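Local structure of glutathione transferase gst1-6 (Anopheles dirus, 1V2A) at residues D2-L7 with D40-L45; I51-L54 with H59-W62; K105-V110 with T162-L167. The protein probably catalyses conjugation of glutathione to electrophilic organic halides, releasing halide, as a homodimeric detoxification enzyme. One frame throughout, in Å; residues are numbered along the deposited sequence.

Interaction 1: D2-L7 with D40-L45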
ATOM      1  N   ASP B   2      13.829  -9.017 -16.550  1.00 31.82           N
ATOM      2  CA  ASP B   2      12.587  -9.058 -17.313  1.00 33.48           C
ATOM      3  C   ASP B   2      11.531  -8.216 -16.607  1.00 33.93           C
ATOM      4  O   ASP B   2      11.506  -8.127 -15.374  1.00 31.46           O
ATOM      5  CB  ASP B   2      12.071 -10.494 -17.469  1.00 37.01           C
ATOM      6  CG  ASP B   2      13.083 -11.409 -18.122  1.00 40.69           C
ATOM      7  OD1 ASP B   2      13.889 -10.920 -18.948  1.00 40.83           O
ATOM      8  OD2 ASP B   2      13.065 -12.626 -17.821  1.00 43.10           O
ATOM      9  N   TYR B   3      10.659  -7.599 -17.398  1.00 32.63           N
ATOM     10  CA  TYR B   3       9.616  -6.751 -16.854  1.00 32.38           C
ATOM     11  C   TYR B   3       8.274  -7.026 -17.522  1.00 32.76           C
ATOM     12  O   TYR B   3       7.953  -6.441 -18.557  1.00 31.34           O
ATOM     13  CB  TYR B   3      10.001  -5.278 -17.037  1.00 30.04           C
ATOM     14  CG  TYR B   3       9.075  -4.308 -16.342  1.00 30.38           C
ATOM     15  CD1 TYR B   3       8.962  -4.297 -14.950  1.00 29.10           C
ATOM     16  CD2 TYR B   3       8.314  -3.394 -17.072  1.00 30.58           C
ATOM     17  CE1 TYR B   3       8.113  -3.394 -14.301  1.00 29.49           C
ATOM     18  CE2 TYR B   3       7.462  -2.488 -16.435  1.00 29.15           C
ATOM     19  CZ  TYR B   3       7.369  -2.494 -15.050  1.00 29.89           C
ATOM     20  OH  TYR B   3       6.548  -1.588 -14.419  1.00 28.01           O
ATOM     21  N   TYR B   4       7.496  -7.931 -16.939  1.00 33.54           N
ATOM     22  CA  TYR B   4       6.180  -8.244 -17.485  1.00 32.42           C
ATOM     23  C   TYR B   4       5.331  -7.015 -17.218  1.00 32.87           C
ATOM     24  O   TYR B   4       5.273  -6.527 -16.087  1.00 33.24           O
ATOM     25  CB  TYR B   4       5.611  -9.479 -16.801  1.00 32.18           C
ATOM     26  CG  TYR B   4       6.520 -10.666 -16.986  1.00 32.10           C
ATOM     27  CD1 TYR B   4       7.636 -10.846 -16.168  1.00 32.20           C
ATOM     28  CD2 TYR B   4       6.329 -11.549 -18.047  1.00 31.49           C
ATOM     29  CE1 TYR B   4       8.545 -11.871 -16.406  1.00 33.41           C
ATOM     30  CE2 TYR B   4       7.229 -12.575 -18.297  1.00 34.42           C
ATOM     31  CZ  TYR B   4       8.335 -12.731 -17.478  1.00 33.65           C
ATOM     32  OH  TYR B   4       9.230 -13.733 -17.744  1.00 32.06           O
ATOM     33  N   TYR B   5       4.680  -6.508 -18.260  1.00 32.02           N
ATOM     34  CA  TYR B   5       3.903  -5.292 -18.110  1.00 31.85           C
ATOM     35  C   TYR B   5       3.034  -4.974 -19.328  1.00 32.73           C
ATOM     36  O   TYR B   5       2.909  -5.762 -20.271  1.00 32.50           O
ATOM     37  CB  TYR B   5       4.868  -4.124 -17.936  1.00 31.69           C
ATOM     38  CG  TYR B   5       5.438  -3.711 -19.263  1.00 30.46           C
ATOM     39  CD1 TYR B   5       5.239  -2.429 -19.755  1.00 31.80           C
ATOM     40  CD2 TYR B   5       6.059  -4.647 -20.093  1.00 30.76           C
ATOM     41  CE1 TYR B   5       5.628  -2.088 -21.047  1.00 33.76           C
ATOM     42  CE2 TYR B   5       6.453  -4.318 -21.387  1.00 31.74           C
ATOM     43  CZ  TYR B   5       6.227  -3.037 -21.859  1.00 31.64           C
ATOM     44  OH  TYR B   5       6.543  -2.715 -23.160  1.00 32.59           O
ATOM     45  N   SER B   6       2.466  -3.773 -19.280  1.00 30.46           N
ATOM     46  CA  SER B   6       1.640  -3.213 -20.336  1.00 29.08           C
ATOM     47  C   SER B   6       1.490  -1.731 -20.026  1.00 28.84           C
ATOM     48  O   SER B   6       0.996  -1.371 -18.965  1.00 28.51           O
ATOM     49  CB  SER B   6       0.266  -3.861 -20.366  1.00 26.77           C
ATOM     50  OG  SER B   6      -0.530  -3.235 -21.358  1.00 26.84           O
ATOM     51  N   LEU B   7       1.921  -0.880 -20.950  1.00 29.76           N
ATOM     52  CA  LEU B   7       1.838   0.569 -20.778  1.00 27.83           C
ATOM     53  C   LEU B   7       0.433   1.094 -20.529  1.00 26.71           C
ATOM     54  O   LEU B   7       0.267   2.253 -20.157  1.00 24.16           O
ATOM     55  CB  LEU B   7       2.410   1.286 -22.004  1.00 29.64           C
ATOM     56  CG  LEU B   7       3.932   1.351 -22.100  1.00 30.94           C
ATOM     57  CD1 LEU B   7       4.338   2.086 -23.365  1.00 29.06           C
ATOM     58  CD2 LEU B   7       4.477   2.058 -20.862  1.00 29.71           C
ATOM     59  N   ASP B  40      -1.289 -18.191 -16.628  1.00 38.38           N
ATOM     60  CA  ASP B  40      -0.655 -19.358 -16.027  1.00 38.98           C
ATOM     61  C   ASP B  40       0.864 -19.217 -16.012  1.00 38.55           C
ATOM     62  O   ASP B  40       1.523 -19.540 -15.018  1.00 38.50           O
ATOM     63  CB  ASP B  40      -1.045 -20.614 -16.797  1.00 39.24           C
ATOM     64  CG  ASP B  40      -2.541 -20.831 -16.824  1.00 41.20           C
ATOM     65  OD1 ASP B  40      -2.990 -21.811 -17.457  1.00 42.18           O
ATOM     66  OD2 ASP B  40      -3.267 -20.020 -16.210  1.00 42.36           O
ATOM     67  N   ALA B  41       1.420 -18.738 -17.118  1.00 37.03           N
ATOM     68  CA  ALA B  41       2.859 -18.550 -17.218  1.00 36.96           C
ATOM     69  C   ALA B  41       3.357 -17.606 -16.122  1.00 36.25           C
ATOM     70  O   ALA B  41       4.261 -17.949 -15.358  1.00 37.85           O
ATOM     71  CB  ALA B  41       3.214 -17.997 -18.588  1.00 35.80           C
ATOM     72  N   LEU B  42       2.763 -16.420 -16.045  1.00 34.53           N
ATOM     73  CA  LEU B  42       3.165 -15.435 -15.045  1.00 35.08           C
ATOM     74  C   LEU B  42       3.114 -16.027 -13.634  1.00 36.27           C
ATOM     75  O   LEU B  42       4.032 -15.841 -12.831  1.00 34.06           O
ATOM     76  CB  LEU B  42       2.248 -14.210 -15.108  1.00 33.65           C
ATOM     77  CG  LEU B  42       2.871 -12.808 -15.156  1.00 35.43           C
ATOM     78  CD1 LEU B  42       1.805 -11.792 -14.734  1.00 32.06           C
ATOM     79  CD2 LEU B  42       4.089 -12.709 -14.229  1.00 32.67           C
ATOM     80  N   THR B  43       2.031 -16.739 -13.344  1.00 37.67           N
ATOM     81  CA  THR B  43       1.827 -17.354 -12.041  1.00 38.71           C
ATOM     82  C   THR B  43       3.060 -18.091 -11.534  1.00 39.82           C
ATOM     83  O   THR B  43       3.441 -17.953 -10.372  1.00 38.74           O
ATOM     84  CB  THR B  43       0.638 -18.340 -12.081  1.00 38.42           C
ATOM     85  OG1 THR B  43      -0.553 -17.634 -12.454  1.00 38.86           O
ATOM     86  CG2 THR B  43       0.431 -18.977 -10.726  1.00 36.66           C
ATOM     87  N   LYS B  44       3.687 -18.871 -12.406  1.00 40.83           N
ATOM     88  CA  LYS B  44       4.869 -19.628 -12.019  1.00 43.84           C
ATOM     89  C   LYS B  44       5.938 -18.742 -11.371  1.00 43.20           C
ATOM     90  O   LYS B  44       6.687 -19.195 -10.501  1.00 41.11           O
ATOM     91  CB  LYS B  44       5.456 -20.350 -13.235  1.00 45.81           C
ATOM     92  CG  LYS B  44       4.442 -21.194 -13.997  1.00 47.70           C
ATOM     93  CD  LYS B  44       5.083 -22.378 -14.708  1.00 49.18           C
ATOM     94  CE  LYS B  44       6.216 -21.967 -15.650  1.00 51.49           C
ATOM     95  NZ  LYS B  44       7.458 -21.530 -14.939  1.00 52.03           N
ATOM     96  N   LEU B  45       5.992 -17.481 -11.792  1.00 40.72           N
ATOM     97  CA  LEU B  45       6.963 -16.528 -11.262  1.00 38.98           C
ATOM     98  C   LEU B  45       6.364 -15.665 -10.152  1.00 37.80           C
ATOM     99  O   LEU B  45       7.043 -15.326  -9.185  1.00 38.03           O
ATOM    100  CB  LEU B  45       7.474 -15.636 -12.392  1.00 36.22           C
ATOM    101  CG  LEU B  45       8.079 -16.394 -13.577  1.00 35.92           C
ATOM    102  CD1 LEU B  45       8.381 -15.426 -14.705  1.00 34.31           C
ATOM    103  CD2 LEU B  45       9.336 -17.132 -13.134  1.00 34.46           C
TER
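Tyr4, on strand 2-5, meets Leu42 and Leu45 of helix 36-45, and its side chain supplies all of the strand's share of the contact. Its CB points to the helix and lies 4.4 Å from Leu42 CD2. The next atom, CG, approaches the same methyl at 4.2 Å, with Leu42 CD2 over one face of the ring. The first torsion sets CG anti to the carbonyl carbon and beside the backbone N (chi1 -59°), which sends the ring across the helix segment, so that its far end arrives at Leu45. At the far half of the ring the partner changes: CE1 and CZ both lie 3.9 Å from Leu45 CD1, and OH comes closer still to that methyl, at 3.6 Å. The side chains of Tyr4 and Leu45 cross at about a right angle, and of the leucine's two branches it is CD1 that makes these contacts. The hydroxyl is also hydrogen-bonded to Lys29 NZ, whose ammonium group forms a salt bridge with Asp2. Leu42 is buried, and its side chain also touches Ile51 and Thr53.

With only 130 Å² buried, the strand and helix of this thioredoxin-like domain are joined here by apolar packing, with no polar bond between them. The polar tip of Tyr4 is satisfied by Lys29 on the adjacent strand, which leaves its ring carbons to pack against the two leucines.

Interaction 2: I51-L54 with H59-W62. With GTS (glutathione sulfonic acid), chain F.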
ATOM      1  N   ILE B  51       0.631  -7.657 -13.015  1.00 28.82           N
ATOM      2  CA  ILE B  51       1.709  -6.864 -13.579  1.00 26.21           C
ATOM      3  C   ILE B  51       1.584  -5.500 -12.918  1.00 25.11           C
ATOM      4  O   ILE B  51       0.480  -5.059 -12.589  1.00 29.53           O
ATOM      5  CB  ILE B  51       1.594  -6.731 -15.116  1.00 25.18           C
ATOM      6  CG1 ILE B  51       0.188  -6.281 -15.511  1.00 26.96           C
ATOM      7  CG2 ILE B  51       1.923  -8.052 -15.768  1.00 23.09           C
ATOM      8  CD1 ILE B  51      -0.042  -6.228 -17.023  1.00 27.11           C
ATOM      9  N   PRO B  52       2.705  -4.805 -12.718  1.00 22.33           N
ATOM     10  CA  PRO B  52       4.065  -5.198 -13.075  1.00 20.97           C
ATOM     11  C   PRO B  52       4.680  -6.309 -12.235  1.00 22.05           C
ATOM     12  O   PRO B  52       4.375  -6.455 -11.059  1.00 22.12           O
ATOM     13  CB  PRO B  52       4.831  -3.893 -12.936  1.00 19.02           C
ATOM     14  CG  PRO B  52       4.150  -3.260 -11.771  1.00 19.00           C
ATOM     15  CD  PRO B  52       2.697  -3.482 -12.066  1.00 19.38           C
ATOM     16  N   THR B  53       5.559  -7.080 -12.868  1.00 25.52           N
ATOM     17  CA  THR B  53       6.289  -8.169 -12.225  1.00 25.86           C
ATOM     18  C   THR B  53       7.704  -8.107 -12.774  1.00 27.05           C
ATOM     19  O   THR B  53       7.904  -8.237 -13.979  1.00 27.41           O
ATOM     20  CB  THR B  53       5.712  -9.551 -12.570  1.00 25.85           C
ATOM     21  OG1 THR B  53       4.440  -9.709 -11.940  1.00 25.49           O
ATOM     22  CG2 THR B  53       6.634 -10.649 -12.075  1.00 26.81           C
ATOM     23  N   LEU B  54       8.677  -7.902 -11.891  1.00 25.11           N
ATOM     24  CA  LEU B  54      10.080  -7.814 -12.283  1.00 25.69           C
ATOM     25  C   LEU B  54      10.799  -9.127 -11.965  1.00 27.38           C
ATOM     26  O   LEU B  54      10.356  -9.877 -11.101  1.00 29.04           O
ATOM     27  CB  LEU B  54      10.750  -6.664 -11.522  1.00 23.44           C
ATOM     28  CG  LEU B  54      12.243  -6.386 -11.745  1.00 23.32           C
ATOM     29  CD1 LEU B  54      12.459  -5.888 -13.161  1.00 23.24           C
ATOM     30  CD2 LEU B  54      12.740  -5.344 -10.742  1.00 21.64           C
ATOM     31  N   HIS B  59      15.692 -13.231  -9.157  1.00 33.15           N
ATOM     32  CA  HIS B  59      14.996 -12.653  -8.011  1.00 30.60           C
ATOM     33  C   HIS B  59      13.715 -11.983  -8.477  1.00 30.70           C
ATOM     34  O   HIS B  59      13.755 -10.916  -9.083  1.00 28.70           O
ATOM     35  CB  HIS B  59      15.880 -11.622  -7.307  1.00 31.71           C
ATOM     36  CG  HIS B  59      15.215 -10.955  -6.143  1.00 31.79           C
ATOM     37  ND1 HIS B  59      14.681 -11.663  -5.089  1.00 31.23           N
ATOM     38  CD2 HIS B  59      14.973  -9.650  -5.881  1.00 31.29           C
ATOM     39  CE1 HIS B  59      14.134 -10.821  -4.230  1.00 32.52           C
ATOM     40  NE2 HIS B  59      14.300  -9.593  -4.686  1.00 30.27           N
ATOM     41  N   VAL B  60      12.584 -12.616  -8.182  1.00 30.22           N
ATOM     42  CA  VAL B  60      11.273 -12.106  -8.578  1.00 30.00           C
ATOM     43  C   VAL B  60      10.744 -11.012  -7.654  1.00 28.12           C
ATOM     44  O   VAL B  60      10.942 -11.075  -6.448  1.00 26.72           O
ATOM     45  CB  VAL B  60      10.245 -13.250  -8.623  1.00 29.98           C
ATOM     46  CG1 VAL B  60       8.880 -12.708  -8.977  1.00 31.13           C
ATOM     47  CG2 VAL B  60      10.677 -14.287  -9.654  1.00 29.86           C
ATOM     48  N   VAL B  61      10.061 -10.021  -8.229  1.00 26.48           N
ATOM     49  CA  VAL B  61       9.498  -8.913  -7.452  1.00 25.41           C
ATOM     50  C   VAL B  61       8.207  -8.345  -8.043  1.00 25.11           C
ATOM     51  O   VAL B  61       8.150  -8.043  -9.233  1.00 25.40           O
ATOM     52  CB  VAL B  61      10.503  -7.743  -7.349  1.00 21.85           C
ATOM     53  CG1 VAL B  61       9.944  -6.663  -6.465  1.00 19.19           C
ATOM     54  CG2 VAL B  61      11.840  -8.246  -6.804  1.00 24.10           C
ATOM     55  N   TRP B  62       7.162  -8.198  -7.233  1.00 24.81           N
ATOM     56  CA  TRP B  62       5.943  -7.609  -7.771  1.00 25.18           C
ATOM     57  C   TRP B  62       5.374  -6.547  -6.852  1.00 25.13           C
ATOM     58  O   TRP B  62       5.791  -6.421  -5.706  1.00 26.10           O
ATOM     59  CB  TRP B  62       4.909  -8.682  -8.159  1.00 26.96           C
ATOM     60  CG  TRP B  62       4.160  -9.360  -7.066  1.00 27.99           C
ATOM     61  CD1 TRP B  62       2.951  -8.994  -6.556  1.00 27.32           C
ATOM     62  CD2 TRP B  62       4.530 -10.570  -6.397  1.00 28.28           C
ATOM     63  NE1 TRP B  62       2.537  -9.911  -5.617  1.00 29.54           N
ATOM     64  CE2 TRP B  62       3.487 -10.891  -5.503  1.00 27.43           C
ATOM     65  CE3 TRP B  62       5.636 -11.426  -6.480  1.00 29.37           C
ATOM     66  CZ2 TRP B  62       3.524 -12.017  -4.681  1.00 28.06           C
ATOM     67  CZ3 TRP B  62       5.673 -12.548  -5.664  1.00 28.16           C
ATOM     68  CH2 TRP B  62       4.622 -12.836  -4.781  1.00 27.94           C
TER
HETATM   69  N1  GTS F2001      -0.776  -3.166  -6.579  1.00 19.65           N
HETATM   70  CA1 GTS F2001      -0.364  -3.737  -7.830  1.00 21.43           C
HETATM   71  C1  GTS F2001       0.875  -2.974  -8.227  1.00 20.36           C
HETATM   72  O11 GTS F2001       1.721  -3.579  -8.860  1.00 23.10           O
HETATM   73  O12 GTS F2001       1.007  -1.789  -7.889  1.00 19.65           O
HETATM   74  CB1 GTS F2001      -1.503  -3.582  -8.810  1.00 23.64           C
HETATM   75  CG1 GTS F2001      -1.215  -4.159 -10.210  1.00 27.03           C
HETATM   76  CD1 GTS F2001      -2.469  -4.724 -10.858  1.00 29.83           C
HETATM   77  OE1 GTS F2001      -3.571  -4.716 -10.285  1.00 29.11           O
HETATM   78  N2  GTS F2001      -2.265  -5.205 -12.082  1.00 29.53           N
HETATM   79  CA2 GTS F2001      -3.367  -5.776 -12.864  1.00 32.85           C
HETATM   80  C2  GTS F2001      -3.150  -7.241 -13.044  1.00 32.39           C
HETATM   81  O2  GTS F2001      -2.022  -7.683 -13.295  1.00 33.94           O
HETATM   82  CB2 GTS F2001      -3.506  -5.212 -14.275  1.00 30.71           C
HETATM   83  SG2 GTS F2001      -3.858  -3.434 -14.475  1.00 32.25           S
HETATM   84  O1S GTS F2001      -2.855  -2.597 -13.900  1.00 31.28           O
HETATM   85  O2S GTS F2001      -3.920  -3.207 -15.873  1.00 31.73           O
HETATM   86  O3S GTS F2001      -5.117  -3.101 -13.871  1.00 26.46           O
HETATM   87  N3  GTS F2001      -4.246  -7.977 -12.923  1.00 33.49           N
HETATM   88  CA3 GTS F2001      -4.190  -9.401 -13.082  1.00 35.84           C
HETATM   89  C3  GTS F2001      -4.862 -10.102 -11.958  1.00 35.07           C
HETATM   90  O31 GTS F2001      -4.878 -11.322 -12.025  1.00 37.10           O
HETATM   91  O32 GTS F2001      -5.363  -9.419 -11.050  1.00 33.46           O
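Leu54 and Val61 exchange two backbone hydrogen bonds: Leu54 N to Val61 O at 2.7 Å, with an N-H...O angle of 166°, and Val61 N to Leu54 O at 2.9 Å. The first donor lies nearly in line with the acceptor carbonyl, whereas the second stands 37° out of the carbonyl plane. A second two-bond pairing joins Ile51 to glutathione sulfonic acid: Ile51 N donates to O2 at 2.7 Å, and Ile51 O accepts from N2 at 2.8 Å. Farther out, Thr53 CA and Val60 CA make CA-H...O contacts to Val61 O and Leu54 O, each 3.5 Å long.

Leu54 and Val61 put their side chains on one face of the sheet, where both touch Ile67 of helix 64-75. Thr53 and Trp62 share the other face, side by side, with Thr53 OG1 3.9 Å from Trp62 CB; that hydroxyl is hydrogen-bonded to Thr50 O. At the outer strand, His59 NE2 is hydrogen-bonded to Ser90 of the second subunit. Ser9, Glu63 and Ser64 also bond the ligand. The cis-Pro52 loop leading into the hairpin, with Ile51 pairing with the ligand's cysteinyl backbone, is characteristic of the glutathione site in the thioredoxin-like domain of glutathione transferases.

Interaction 3: K105-V110 with T162-L167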
ATOM      1  N   LYS B 105      -6.830   3.870  -5.414  1.00 24.05           N
ATOM      2  CA  LYS B 105      -7.884   2.929  -5.047  1.00 26.25           C
ATOM      3  C   LYS B 105      -9.246   3.487  -5.418  1.00 26.16           C
ATOM      4  O   LYS B 105     -10.113   2.772  -5.928  1.00 26.26           O
ATOM      5  CB  LYS B 105      -7.847   2.653  -3.541  1.00 27.30           C
ATOM      6  CG  LYS B 105      -9.114   2.010  -2.949  1.00 31.13           C
ATOM      7  CD  LYS B 105      -9.274   0.517  -3.289  1.00 35.54           C
ATOM      8  CE  LYS B 105      -9.603   0.288  -4.762  1.00 39.19           C
ATOM      9  NZ  LYS B 105      -9.798  -1.145  -5.131  1.00 40.06           N
ATOM     10  N   ARG B 106      -9.430   4.770  -5.146  1.00 25.69           N
ATOM     11  CA  ARG B 106     -10.687   5.432  -5.433  1.00 27.30           C
ATOM     12  C   ARG B 106     -10.840   5.767  -6.914  1.00 28.10           C
ATOM     13  O   ARG B 106     -11.955   5.949  -7.392  1.00 27.73           O
ATOM     14  CB  ARG B 106     -10.815   6.685  -4.559  1.00 28.31           C
ATOM     15  CG  ARG B 106     -10.919   6.343  -3.070  1.00 29.06           C
ATOM     16  CD  ARG B 106     -10.878   7.576  -2.195  1.00 31.71           C
ATOM     17  NE  ARG B 106     -10.750   7.227  -0.782  1.00 34.27           N
ATOM     18  CZ  ARG B 106     -10.698   8.116   0.210  1.00 36.57           C
ATOM     19  NH1 ARG B 106     -10.765   9.416  -0.056  1.00 34.68           N
ATOM     20  NH2 ARG B 106     -10.570   7.711   1.469  1.00 33.39           N
ATOM     21  N   ILE B 107      -9.725   5.837  -7.641  1.00 28.07           N
ATOM     22  CA  ILE B 107      -9.780   6.133  -9.071  1.00 27.85           C
ATOM     23  C   ILE B 107     -10.188   4.878  -9.826  1.00 25.84           C
ATOM     24  O   ILE B 107     -11.167   4.865 -10.552  1.00 23.86           O
ATOM     25  CB  ILE B 107      -8.406   6.569  -9.649  1.00 27.99           C
ATOM     26  CG1 ILE B 107      -7.911   7.843  -8.977  1.00 28.48           C
ATOM     27  CG2 ILE B 107      -8.526   6.760 -11.153  1.00 27.77           C
ATOM     28  CD1 ILE B 107      -8.975   8.901  -8.826  1.00 34.85           C
ATOM     29  N   ILE B 108      -9.394   3.831  -9.646  1.00 28.11           N
ATOM     30  CA  ILE B 108      -9.600   2.546 -10.286  1.00 27.71           C
ATOM     31  C   ILE B 108     -10.954   1.936  -9.915  1.00 27.95           C
ATOM     32  O   ILE B 108     -11.527   1.181 -10.696  1.00 23.73           O
ATOM     33  CB  ILE B 108      -8.435   1.584  -9.910  1.00 31.46           C
ATOM     34  CG1 ILE B 108      -7.683   1.162 -11.172  1.00 31.50           C
ATOM     35  CG2 ILE B 108      -8.953   0.387  -9.124  1.00 31.77           C
ATOM     36  CD1 ILE B 108      -8.499   0.354 -12.126  1.00 33.69           C
ATOM     37  N   ASP B 109     -11.453   2.247  -8.719  1.00 26.66           N
ATOM     38  CA  ASP B 109     -12.760   1.738  -8.314  1.00 28.37           C
ATOM     39  C   ASP B 109     -13.764   2.318  -9.306  1.00 28.21           C
ATOM     40  O   ASP B 109     -14.551   1.591  -9.906  1.00 29.88           O
ATOM     41  CB  ASP B 109     -13.119   2.182  -6.892  1.00 27.57           C
ATOM     42  CG  ASP B 109     -12.562   1.248  -5.820  1.00 29.75           C
ATOM     43  OD1 ASP B 109     -11.982   0.199  -6.173  1.00 30.94           O
ATOM     44  OD2 ASP B 109     -12.716   1.563  -4.618  1.00 27.37           O
ATOM     45  N   VAL B 110     -13.711   3.634  -9.494  1.00 27.50           N
ATOM     46  CA  VAL B 110     -14.606   4.305 -10.428  1.00 25.32           C
ATOM     47  C   VAL B 110     -14.448   3.730 -11.839  1.00 25.45           C
ATOM     48  O   VAL B 110     -15.431   3.400 -12.498  1.00 26.31           O
ATOM     49  CB  VAL B 110     -14.331   5.820 -10.484  1.00 24.10           C
ATOM     50  CG1 VAL B 110     -15.337   6.487 -11.398  1.00 25.48           C
ATOM     51  CG2 VAL B 110     -14.421   6.429  -9.097  1.00 22.75           C
ATOM     52  N   THR B 162      -2.596  10.754 -14.021  1.00 24.63           N
ATOM     53  CA  THR B 162      -2.882  10.809 -15.448  1.00 27.58           C
ATOM     54  C   THR B 162      -3.884   9.721 -15.833  1.00 28.39           C
ATOM     55  O   THR B 162      -4.431   9.731 -16.940  1.00 27.88           O
ATOM     56  CB  THR B 162      -1.606  10.639 -16.326  1.00 31.24           C
ATOM     57  OG1 THR B 162      -1.369   9.252 -16.581  1.00 33.55           O
ATOM     58  CG2 THR B 162      -0.395  11.240 -15.642  1.00 28.39           C
ATOM     59  N   ALA B 163      -4.114   8.780 -14.921  1.00 25.69           N
ATOM     60  CA  ALA B 163      -5.058   7.699 -15.162  1.00 23.69           C
ATOM     61  C   ALA B 163      -6.470   8.261 -15.100  1.00 25.21           C
ATOM     62  O   ALA B 163      -7.419   7.624 -15.549  1.00 22.39           O
ATOM     63  CB  ALA B 163      -4.886   6.595 -14.121  1.00 25.79           C
ATOM     64  N   LEU B 164      -6.595   9.457 -14.532  1.00 27.03           N
ATOM     65  CA  LEU B 164      -7.883  10.138 -14.426  1.00 30.43           C
ATOM     66  C   LEU B 164      -8.398  10.490 -15.815  1.00 30.76           C
ATOM     67  O   LEU B 164      -9.560  10.851 -15.985  1.00 31.38           O
ATOM     68  CB  LEU B 164      -7.748  11.424 -13.595  1.00 28.93           C
ATOM     69  CG  LEU B 164      -7.735  11.260 -12.068  1.00 32.84           C
ATOM     70  CD1 LEU B 164      -7.481  12.604 -11.410  1.00 29.54           C
ATOM     71  CD2 LEU B 164      -9.074  10.676 -11.594  1.00 28.77           C
ATOM     72  N   ASN B 165      -7.517  10.390 -16.802  1.00 32.41           N
ATOM     73  CA  ASN B 165      -7.867  10.696 -18.182  1.00 34.62           C
ATOM     74  C   ASN B 165      -8.973   9.811 -18.764  1.00 34.66           C
ATOM     75  O   ASN B 165      -9.700  10.241 -19.664  1.00 31.06           O
ATOM     76  CB  ASN B 165      -6.625  10.598 -19.073  1.00 38.26           C
ATOM     77  CG  ASN B 165      -5.688  11.772 -18.892  1.00 40.08           C
ATOM     78  OD1 ASN B 165      -6.129  12.914 -18.792  1.00 42.30           O
ATOM     79  ND2 ASN B 165      -4.390  11.504 -18.871  1.00 42.61           N
ATOM     80  N   TRP B 166      -9.093   8.584 -18.269  1.00 31.88           N
ATOM     81  CA  TRP B 166     -10.117   7.674 -18.776  1.00 33.73           C
ATOM     82  C   TRP B 166     -11.508   8.129 -18.348  1.00 34.07           C
ATOM     83  O   TRP B 166     -12.507   7.761 -18.956  1.00 32.96           O
ATOM     84  CB  TRP B 166      -9.888   6.253 -18.263  1.00 31.97           C
ATOM     85  CG  TRP B 166      -8.658   5.586 -18.783  1.00 33.40           C
ATOM     86  CD1 TRP B 166      -7.432   5.549 -18.189  1.00 33.88           C
ATOM     87  CD2 TRP B 166      -8.542   4.822 -19.990  1.00 34.70           C
ATOM     88  NE1 TRP B 166      -6.557   4.806 -18.946  1.00 34.63           N
ATOM     89  CE2 TRP B 166      -7.214   4.348 -20.061  1.00 34.67           C
ATOM     90  CE3 TRP B 166      -9.434   4.487 -21.022  1.00 35.79           C
ATOM     91  CZ2 TRP B 166      -6.753   3.558 -21.118  1.00 34.33           C
ATOM     92  CZ3 TRP B 166      -8.975   3.698 -22.076  1.00 35.49           C
ATOM     93  CH2 TRP B 166      -7.647   3.245 -22.113  1.00 34.48           C
ATOM     94  N   LEU B 167     -11.562   8.933 -17.294  1.00 35.58           N
ATOM     95  CA  LEU B 167     -12.831   9.416 -16.774  1.00 39.53           C
ATOM     96  C   LEU B 167     -13.066  10.870 -17.140  1.00 41.48           C
ATOM     97  O   LEU B 167     -14.025  11.480 -16.673  1.00 44.07           O
ATOM     98  CB  LEU B 167     -12.861   9.274 -15.249  1.00 37.66           C
ATOM     99  CG  LEU B 167     -12.694   7.870 -14.668  1.00 37.32           C
ATOM    100  CD1 LEU B 167     -12.497   7.958 -13.164  1.00 34.83           C
ATOM    101  CD2 LEU B 167     -13.907   7.026 -15.013  1.00 36.55           C
TER
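Ile107 and Leu164 mark the nearest approach of the two backbones, with CA atoms 7.0 Å apart, and Val110 and Leu167 follow at 8.3 Å, the first segment being part of helix 86-115 and the second including the 3-10 segment 163-166. Ile107 reaches across by its delta methyl. CG1 is anti to the carbonyl carbon (chi1 -61°), and CD1 extends from it to within 3.3 Å of Leu164 CD2, tighter than usual van der Waals contact for two carbons. The same leucine methyl also lies 4.0 Å from Ile107 CG2, so it is met by both branches of the isoleucine, and the two side chains cross at about a right angle. Three residues on in each segment, with the backbone bond from Leu167 N to Leu164 O closing the turn between the two leucines, Val110 uses its CG1 branch. That methyl lies 3.7 Å from Leu167 CD1 and 3.9 Å from Leu167 CD2, so both leucine methyls face it from one side. Helix 122-141 adds to this core: Leu128 touches Ile107 and Val110, and Leu132 touches Leu164.

The side chains that meet are all aliphatic, with no hydrogen bond spanning the contact and 212 Å² buried; apolar packing of branched side chains joins helix 86-115 to the chain leaving helix 152-162, closely at the Ile107 CD1 to Leu164 CD2 pair.

From the N terminus, interaction 1 closes first, bringing helix 36-45 back to strand 2-5 across 32 intervening residues. Interaction 2 opens after it and closes a tight hairpin, and interaction 3 spans 51 residues much later; the three run in series, with none nested or crossed. Interactions 1 and 2 have centres 7 Å apart and meet directly, since strands 2-5 and 53-56 are sheet neighbours; both belong to the thioredoxin-like N-terminal domain, tying helix 36-45 and the hairpin 53-62 to the sheet. Interaction 3 lies in the helical C-terminal domain, its centre 23 Å from either of the others and without touching them. Interactions 2 and 3 lie on opposite sides of the chain's centre.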